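Local coordinates for protein 16.4 kDa salivary peptide (Culex quinquefasciatus, PDB 7KC8) that is a salivary protein of a blood-feeding mosquito with a beta-trefoil fold, of unknown function but putatively able to bind sugars, at residues His28-Val42 with Ile52-Glu64. Sequence-based numbering, arbitrary orientation.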
loop_
_atom_site.group_PDB
_atom_site.type_symbol
_atom_site.label_atom_id
_atom_site.label_comp_id
_atom_site.label_asym_id
_atom_site.label_seq_id
_atom_site.Cartn_x
_atom_site.Cartn_y
_atom_site.Cartn_z
ATOM N N HIS A 28 -17.752 -0.384 -3.384
ATOM C CA HIS A 28 -17.178 -1.516 -2.633
ATOM C C HIS A 28 -15.716 -1.231 -2.274
ATOM O O HIS A 28 -15.082 -2.130 -1.733
ATOM C CB HIS A 28 -17.289 -2.732 -3.543
ATOM C CG HIS A 28 -16.547 -2.600 -4.829
ATOM N ND1 HIS A 28 -17.097 -2.000 -5.939
ATOM C CD2 HIS A 28 -15.308 -2.995 -5.186
ATOM C CE1 HIS A 28 -16.224 -2.022 -6.922
ATOM N NE2 HIS A 28 -15.120 -2.626 -6.485
ATOM N N TYR A 29 -15.220 -0.026 -2.531
ATOM C CA TYR A 29 -13.778 0.263 -2.348
ATOM C C TYR A 29 -13.538 1.622 -1.691
ATOM O O TYR A 29 -14.436 2.446 -1.686
ATOM C CB TYR A 29 -13.085 0.193 -3.712
ATOM C CG TYR A 29 -13.556 1.226 -4.705
ATOM C CD1 TYR A 29 -12.961 2.474 -4.781
ATOM C CD2 TYR A 29 -14.608 0.965 -5.566
ATOM C CE1 TYR A 29 -13.401 3.435 -5.672
ATOM C CE2 TYR A 29 -15.055 1.912 -6.469
ATOM C CZ TYR A 29 -14.450 3.153 -6.523
ATOM O OH TYR A 29 -14.883 4.097 -7.406
ATOM N N ARG A 30 -12.346 1.823 -1.136
ATOM C CA ARG A 30 -11.950 3.131 -0.550
ATOM C C ARG A 30 -10.804 3.725 -1.369
ATOM O O ARG A 30 -9.786 3.065 -1.486
ATOM C CB ARG A 30 -11.540 3.016 0.913
ATOM C CG ARG A 30 -11.193 4.344 1.567
ATOM C CD ARG A 30 -10.980 4.210 3.061
ATOM N NE ARG A 30 -12.071 3.486 3.689
ATOM C CZ ARG A 30 -13.018 4.040 4.431
ATOM N NH1 ARG A 30 -13.010 5.341 4.659
ATOM N NH2 ARG A 30 -13.967 3.288 4.953
ATOM N N LYS A 31 -10.949 4.971 -1.807
ATOM C CA LYS A 31 -9.973 5.611 -2.679
ATOM C C LYS A 31 -8.780 6.132 -1.887
ATOM O O LYS A 31 -8.912 6.597 -0.749
ATOM C CB LYS A 31 -10.618 6.758 -3.460
ATOM N N LEU A 32 -7.607 6.051 -2.501
ATOM C CA LEU A 32 -6.367 6.475 -1.875
ATOM C C LEU A 32 -5.751 7.606 -2.684
ATOM O O LEU A 32 -6.083 7.813 -3.858
ATOM C CB LEU A 32 -5.367 5.310 -1.766
ATOM C CG LEU A 32 -5.888 3.973 -1.228
ATOM C CD1 LEU A 32 -4.781 2.917 -1.262
ATOM C CD2 LEU A 32 -6.402 4.155 0.172
ATOM N N TYR A 33 -4.840 8.329 -2.043
ATOM C CA TYR A 33 -4.074 9.349 -2.740
ATOM C C TYR A 33 -2.809 9.620 -1.947
ATOM O O TYR A 33 -2.745 9.372 -0.740
ATOM C CB TYR A 33 -4.881 10.648 -2.941
ATOM C CG TYR A 33 -5.299 11.290 -1.642
ATOM C CD1 TYR A 33 -6.475 10.898 -1.006
ATOM C CD2 TYR A 33 -4.508 12.252 -1.023
ATOM C CE1 TYR A 33 -6.862 11.458 0.187
ATOM C CE2 TYR A 33 -4.892 12.824 0.189
ATOM C CZ TYR A 33 -6.071 12.417 0.780
ATOM O OH TYR A 33 -6.478 12.959 1.968
ATOM N N GLY A 34 -1.807 10.143 -2.647
ATOM C CA GLY A 34 -0.622 10.658 -1.991
ATOM C C GLY A 34 -0.949 11.930 -1.232
ATOM O O GLY A 34 -1.354 12.937 -1.837
ATOM N N GLY A 35 -0.793 11.897 0.089
ATOM C CA GLY A 35 -0.998 13.064 0.918
ATOM C C GLY A 35 0.155 13.240 1.887
ATOM O O GLY A 35 1.099 12.447 1.911
ATOM N N ASP A 36 0.042 14.284 2.705
ATOM C CA ASP A 36 1.110 14.648 3.621
ATOM C C ASP A 36 0.839 14.239 5.064
ATOM O O ASP A 36 1.710 14.436 5.916
ATOM C CB ASP A 36 1.373 16.155 3.526
ATOM C CG ASP A 36 1.796 16.582 2.121
ATOM O OD1 ASP A 36 2.418 15.767 1.418
ATOM O OD2 ASP A 36 1.508 17.727 1.706
ATOM N N GLU A 37 -0.321 13.645 5.356
ATOM C CA GLU A 37 -0.616 13.192 6.715
ATOM C C GLU A 37 -0.050 11.797 6.961
ATOM O O GLU A 37 -0.037 10.947 6.070
ATOM C CB GLU A 37 -2.129 13.202 6.973
ATOM N N LYS A 38 0.412 11.567 8.189
ATOM C CA LYS A 38 1.076 10.316 8.568
ATOM C C LYS A 38 0.058 9.204 8.834
ATOM O O LYS A 38 -0.066 8.674 9.938
ATOM C CB LYS A 38 1.958 10.540 9.790
ATOM C CG LYS A 38 3.228 11.332 9.522
ATOM C CD LYS A 38 4.071 11.451 10.799
ATOM C CE LYS A 38 5.551 11.733 10.503
ATOM N NZ LYS A 38 6.350 11.803 11.784
ATOM N N GLU A 39 -0.651 8.795 7.798
ATOM C CA GLU A 39 -1.664 7.721 7.918
ATOM C C GLU A 39 -1.042 6.439 8.499
ATOM O O GLU A 39 0.063 6.082 8.138
ATOM C CB GLU A 39 -2.323 7.494 6.565
ATOM C CG GLU A 39 -3.582 6.659 6.642
ATOM C CD GLU A 39 -4.636 7.154 7.610
ATOM O OE1 GLU A 39 -4.658 6.664 8.738
ATOM O OE2 GLU A 39 -5.406 8.029 7.230
ATOM N N GLU A 40 -1.761 5.768 9.387
ATOM C CA GLU A 40 -1.231 4.529 10.000
ATOM C C GLU A 40 -1.787 3.303 9.266
ATOM O O GLU A 40 -2.974 3.262 9.017
ATOM C CB GLU A 40 -1.477 4.566 11.498
ATOM C CG GLU A 40 -0.697 5.675 12.150
ATOM C CD GLU A 40 -1.123 6.112 13.530
ATOM O OE1 GLU A 40 -1.423 5.270 14.320
ATOM O OE2 GLU A 40 -1.141 7.304 13.782
ATOM N N TRP A 41 -0.906 2.378 8.895
ATOM C CA TRP A 41 -1.270 1.165 8.177
ATOM C C TRP A 41 -0.744 -0.045 8.929
ATOM O O TRP A 41 0.148 0.064 9.768
ATOM C CB TRP A 41 -0.699 1.157 6.761
ATOM C CG TRP A 41 -1.259 2.210 5.895
ATOM C CD1 TRP A 41 -0.857 3.521 5.822
ATOM C CD2 TRP A 41 -2.328 2.065 4.964
ATOM N NE1 TRP A 41 -1.618 4.193 4.903
ATOM C CE2 TRP A 41 -2.528 3.325 4.359
ATOM C CE3 TRP A 41 -3.143 0.996 4.586
ATOM C CZ2 TRP A 41 -3.513 3.543 3.405
ATOM C CZ3 TRP A 41 -4.120 1.213 3.618
ATOM C CH2 TRP A 41 -4.289 2.477 3.037
ATOM N N VAL A 42 -1.274 -1.216 8.601
ATOM C CA VAL A 42 -0.829 -2.451 9.231
ATOM C C VAL A 42 -0.299 -3.407 8.173
ATOM O O VAL A 42 -0.975 -3.688 7.179
ATOM C CB VAL A 42 -1.950 -3.103 10.053
ATOM C CG1 VAL A 42 -1.430 -4.378 10.717
ATOM C CG2 VAL A 42 -2.453 -2.127 11.085
ATOM N N ILE A 52 -1.862 -5.794 3.556
ATOM C CA ILE A 52 -1.736 -4.442 4.081
ATOM C C ILE A 52 -3.137 -3.891 4.281
ATOM O O ILE A 52 -4.007 -4.066 3.422
ATOM C CB ILE A 52 -0.903 -3.539 3.143
ATOM C CG1 ILE A 52 0.527 -4.086 2.983
ATOM C CG2 ILE A 52 -0.875 -2.087 3.641
ATOM C CD1 ILE A 52 1.414 -3.275 2.016
ATOM N N ARG A 53 -3.367 -3.262 5.428
ATOM C CA ARG A 53 -4.654 -2.683 5.781
ATOM C C ARG A 53 -4.417 -1.426 6.597
ATOM O O ARG A 53 -3.396 -1.312 7.287
ATOM C CB ARG A 53 -5.528 -3.654 6.591
ATOM C CG ARG A 53 -4.804 -4.236 7.793
ATOM C CD ARG A 53 -5.764 -4.751 8.836
ATOM N NE ARG A 53 -6.501 -3.664 9.451
ATOM C CZ ARG A 53 -7.395 -3.827 10.419
ATOM N NH1 ARG A 53 -7.647 -5.038 10.885
ATOM N NH2 ARG A 53 -8.036 -2.778 10.924
ATOM N N PRO A 54 -5.323 -0.461 6.529
ATOM C CA PRO A 54 -5.196 0.700 7.403
ATOM C C PRO A 54 -5.508 0.296 8.833
ATOM O O PRO A 54 -6.254 -0.654 9.081
ATOM C CB PRO A 54 -6.232 1.680 6.848
ATOM C CG PRO A 54 -7.236 0.826 6.208
ATOM C CD PRO A 54 -6.518 -0.378 5.676
ATOM N N ARG A 55 -4.918 1.036 9.775
ATOM C CA ARG A 55 -5.054 0.695 11.187
ATOM C C ARG A 55 -6.515 0.658 11.623
ATOM O O ARG A 55 -6.891 -0.173 12.459
ATOM C CB ARG A 55 -4.273 1.687 12.057
ATOM C CG ARG A 55 -4.247 1.314 13.550
ATOM C CD ARG A 55 -3.601 2.375 14.433
ATOM N NE ARG A 55 -4.270 3.671 14.345
ATOM C CZ ARG A 55 -5.363 4.001 15.025
ATOM N NH1 ARG A 55 -5.925 3.129 15.841
ATOM N NH2 ARG A 55 -5.902 5.201 14.884
ATOM N N ILE A 56 -7.360 1.527 11.061
ATOM C CA ILE A 56 -8.701 1.734 11.603
ATOM C C ILE A 56 -9.805 1.095 10.775
ATOM O O ILE A 56 -10.963 1.100 11.222
ATOM C CB ILE A 56 -9.006 3.232 11.825
ATOM C CG1 ILE A 56 -9.110 3.999 10.503
ATOM C CG2 ILE A 56 -7.970 3.871 12.737
ATOM C CD1 ILE A 56 -9.832 5.315 10.675
ATOM N N TYR A 57 -9.506 0.531 9.609
ATOM C CA TYR A 57 -10.511 -0.199 8.844
ATOM C C TYR A 57 -9.980 -1.570 8.477
ATOM O O TYR A 57 -8.813 -1.713 8.103
ATOM C CB TYR A 57 -10.915 0.509 7.551
ATOM C CG TYR A 57 -11.293 1.951 7.706
ATOM C CD1 TYR A 57 -12.484 2.318 8.315
ATOM C CD2 TYR A 57 -10.468 2.949 7.212
ATOM C CE1 TYR A 57 -12.833 3.651 8.443
ATOM C CE2 TYR A 57 -10.799 4.279 7.340
ATOM C CZ TYR A 57 -11.985 4.630 7.950
ATOM O OH TYR A 57 -12.298 5.962 8.070
ATOM N N THR A 58 -10.840 -2.578 8.552
ATOM C CA THR A 58 -10.443 -3.904 8.094
ATOM C C THR A 58 -10.728 -4.016 6.593
ATOM O O THR A 58 -11.653 -4.692 6.143
ATOM C CB THR A 58 -11.148 -4.978 8.904
ATOM O OG1 THR A 58 -11.036 -6.222 8.208
ATOM C CG2 THR A 58 -12.617 -4.621 9.122
ATOM N N GLU A 59 -9.904 -3.306 5.813
ATOM C CA GLU A 59 -10.008 -3.267 4.354
ATOM C C GLU A 59 -8.623 -3.450 3.754
ATOM O O GLU A 59 -7.698 -2.694 4.073
ATOM C CB GLU A 59 -10.595 -1.942 3.855
ATOM C CG GLU A 59 -11.791 -1.435 4.637
ATOM C CD GLU A 59 -12.148 -0.011 4.273
ATOM O OE1 GLU A 59 -11.468 0.557 3.400
ATOM O OE2 GLU A 59 -13.093 0.553 4.854
ATOM N N TYR A 60 -8.475 -4.413 2.863
ATOM C CA TYR A 60 -7.147 -4.800 2.425
ATOM C C TYR A 60 -6.747 -4.076 1.152
ATOM O O TYR A 60 -7.497 -4.073 0.168
ATOM C CB TYR A 60 -7.058 -6.313 2.248
ATOM C CG TYR A 60 -6.841 -6.948 3.585
ATOM C CD1 TYR A 60 -5.683 -6.683 4.303
ATOM C CD2 TYR A 60 -7.808 -7.762 4.165
ATOM C CE1 TYR A 60 -5.474 -7.232 5.545
ATOM C CE2 TYR A 60 -7.603 -8.319 5.418
ATOM C CZ TYR A 60 -6.434 -8.051 6.103
ATOM O OH TYR A 60 -6.219 -8.599 7.351
ATOM N N LEU A 61 -5.565 -3.463 1.190
ATOM C CA LEU A 61 -4.936 -2.875 0.009
ATOM C C LEU A 61 -4.920 -3.866 -1.142
ATOM O O LEU A 61 -4.509 -5.016 -0.981
ATOM C CB LEU A 61 -3.497 -2.459 0.343
ATOM C CG LEU A 61 -2.834 -1.453 -0.597
ATOM C CD1 LEU A 61 -3.508 -0.129 -0.378
ATOM C CD2 LEU A 61 -1.331 -1.358 -0.372
ATOM N N TYR A 62 -5.354 -3.414 -2.313
ATOM C CA TYR A 62 -5.333 -4.274 -3.491
ATOM C C TYR A 62 -5.189 -3.418 -4.731
ATOM O O TYR A 62 -5.290 -2.190 -4.681
ATOM C CB TYR A 62 -6.582 -5.132 -3.609
ATOM C CG TYR A 62 -7.784 -4.375 -4.131
ATOM C CD1 TYR A 62 -8.375 -3.368 -3.379
ATOM C CD2 TYR A 62 -8.329 -4.670 -5.373
ATOM C CE1 TYR A 62 -9.468 -2.679 -3.847
ATOM C CE2 TYR A 62 -9.427 -3.981 -5.850
ATOM C CZ TYR A 62 -9.997 -2.985 -5.082
ATOM O OH TYR A 62 -11.098 -2.299 -5.555
ATOM N N ALA A 63 -4.955 -4.097 -5.853
ATOM C CA ALA A 63 -4.742 -3.455 -7.140
ATOM C C ALA A 63 -5.878 -3.814 -8.084
ATOM O O ALA A 63 -6.307 -4.964 -8.140
ATOM C CB ALA A 63 -3.395 -3.870 -7.749
ATOM N N GLU A 64 -6.355 -2.827 -8.823
ATOM C CA GLU A 64 -7.437 -3.051 -9.767
ATOM C C GLU A 64 -6.985 -3.950 -10.916
ATOM O O GLU A 64 -5.793 -4.174 -11.138
ATOM C CB GLU A 64 -7.961 -1.722 -10.303
ATOM C CG GLU A 64 -8.993 -1.070 -9.392
ATOM C CD GLU A 64 -10.323 -1.830 -9.365
ATOM O OE1 GLU A 64 -10.519 -2.758 -10.192
ATOM O OE2 GLU A 64 -11.175 -1.500 -8.507
#
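Val42 pairs with Arg53 as an antiparallel hydrogen-bonded pair: Arg53 N reaches Val42 O at 3.0 Å, while the return bond from Val42 N to Arg53 O is modelled doubtfully short. On the same face of this pairing, Val42 CB packs on Arg53 CG (3.8 Å), and both side chains also touch Ile138. One residue back, the indole of Trp41 turns over Pro54, whose CB sits above the six-membered ring, 4.1 Å from its centroid, while Pro54 CD presses on Trp41 CZ3. Trp41 NE1 is bonded to Ile19 O. On the earlier strand 29-35, the guanidinium of Arg30 lies flat on the Tyr57 ring, planes 12° apart, with Arg30 CZ 3.7 Å from the ring centroid. The guanidinium edge of Arg30 grips Glu59 side-on, Arg30 NE to Glu59 OE1 at 3.0 Å and Arg30 NH2 to the syn lone pair of Glu59 OE2 at 2.9 Å; a bend at chi3 of Arg30 (-50°) turns the group so that stack and salt bridge form together. Thr76 also bonds Glu59 OE1, and Arg30 NH1 bonds Trp22 O, so the buried charge pair is probably well compensated. The contact joins the 40-46/49-54 hairpin, and brings strand 29-35 against the loop that leads to strand 60-63, within the ricin-type beta-trefoil.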